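Local coordinates for YfdX protein (Salmonella enterica I, PDB 6A02), which acts in the bacterial response to antibiotic stress and in virulence, though the structure alone does not show its molecular activity, at the interface of chains A and B. Sequence-based numbering; all coordinates share one arbitrary frame. Chains: chain A/B, YfdX protein.

The interface of chains A and B. Residues chain A 141-142, 161; chain B 90.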
ATOM      1  N   LYS A 141      -5.221 -23.704   3.723  1.00 11.81           N
ATOM      2  CA  LYS A 141      -4.037 -24.554   3.839  1.00 13.75           C
ATOM      3  C   LYS A 141      -2.904 -23.838   4.563  1.00 13.42           C
ATOM      4  O   LYS A 141      -2.217 -24.440   5.391  1.00 12.80           O
ATOM      5  CB  LYS A 141      -3.586 -25.044   2.463  1.00 14.25           C
ATOM      6  CG  LYS A 141      -2.403 -26.012   2.513  1.00 17.07           C
ATOM      7  CD  LYS A 141      -2.099 -26.579   1.132  1.00 21.41           C
ATOM      8  CE  LYS A 141      -0.863 -27.467   1.147  1.00 30.26           C
ATOM      9  NZ  LYS A 141      -0.436 -27.817  -0.240  1.00 31.25           N
ATOM     10  N   ASP A 142      -2.685 -22.554   4.262  1.00 12.38           N
ATOM     11  CA  ASP A 142      -1.674 -21.788   4.989  1.00 10.76           C
ATOM     12  C   ASP A 142      -1.937 -21.819   6.492  1.00 10.75           C
ATOM     13  O   ASP A 142      -1.014 -22.007   7.293  1.00 10.58           O
ATOM     14  CB  ASP A 142      -1.655 -20.332   4.517  1.00 10.00           C
ATOM     15  CG  ASP A 142      -1.118 -20.146   3.106  1.00 14.99           C
ATOM     16  OD1 ASP A 142      -0.458 -21.058   2.560  1.00 16.99           O
ATOM     17  OD2 ASP A 142      -1.353 -19.037   2.558  1.00 12.31           O
ATOM     18  N   LEU A 161       4.396 -18.812   6.484  1.00 10.33           N
ATOM     19  CA  LEU A 161       3.125 -19.200   5.872  1.00 11.06           C
ATOM     20  C   LEU A 161       2.025 -18.192   6.179  1.00  8.78           C
ATOM     21  O   LEU A 161       1.171 -17.918   5.326  1.00 10.60           O
ATOM     22  CB  LEU A 161       2.705 -20.576   6.368  1.00 12.38           C
ATOM     23  CG  LEU A 161       3.227 -21.765   5.594  1.00 17.23           C
ATOM     24  CD1 LEU A 161       2.664 -23.004   6.222  1.00 16.58           C
ATOM     25  CD2 LEU A 161       2.802 -21.668   4.140  1.00 17.65           C
TER
ATOM     26  N   ASP B  90       4.324 -22.599  -0.312  1.00 16.81           N
ATOM     27  CA  ASP B  90       3.866 -23.625   0.615  1.00 18.22           C
ATOM     28  C   ASP B  90       5.044 -24.115   1.445  1.00 22.94           C
ATOM     29  O   ASP B  90       6.204 -24.010   1.044  1.00 21.59           O
ATOM     30  CB  ASP B  90       3.344 -24.832  -0.164  1.00 18.43           C
ATOM     31  CG  ASP B  90       1.930 -24.647  -0.677  1.00 23.85           C
ATOM     32  OD1 ASP B  90       1.383 -23.525  -0.583  1.00 27.18           O
ATOM     33  OD2 ASP B  90       1.371 -25.633  -1.207  1.00 35.39           O
TER
HETATM   34  O   HOH W   1      -1.435 -22.779   0.445  1.00 20.86           O
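The ammonium group of A:Lys141 donates a hydrogen bond from NZ to carboxylate oxygen OD2 of B:Asp90 over 3.0 Å, and the opposite charges make the pair a salt bridge across the interface. The donor lies above the carboxylate, 45° out of its plane, and the two side chains run nearly perpendicular to each other. A:Lys141 reaches the partner from helix 136-151 with its aliphatic chain fully stretched: CG stands anti to the backbone N (chi1 -176°), and the chain stays extended beyond CG. Methylene CE follows NZ to the same acceptor, lying 3.7 Å from B:Asp90 OD2, so the touching is done by the end of the lysine. B:Asp90 lies in the loop immediately following strand 77-89; its CG sits beside its own backbone N, opposite the carbonyl carbon (chi1 -81°), which aims the carboxylate at chain A.

The other carboxylate oxygen, OD1, has a different task. Water 1 is 3.1 Å from B:Asp90 OD1 and 2.9 Å from A:Asp142 OD1, thereby linking two acidic groups. Their facing OD1 atoms are 4.4 Å apart, and the water, together with the nearby lysine, probably eases the repulsion between like charges. A:Leu161, from helix 155-167, adds a marginal nonpolar contact, with methyl CD2 at 4.2 Å from B:Asp90 CA.

The patch hides 91 Å² in total, over half of it on B:Asp90. Because the interface is two-fold symmetric, the arrangement recurs with the chains exchanged. The deposited assembly holds four copies; if this interface also forms in solution, which the structure alone does not show, the paired polar contacts probably help to hold two YfdX subunits in register.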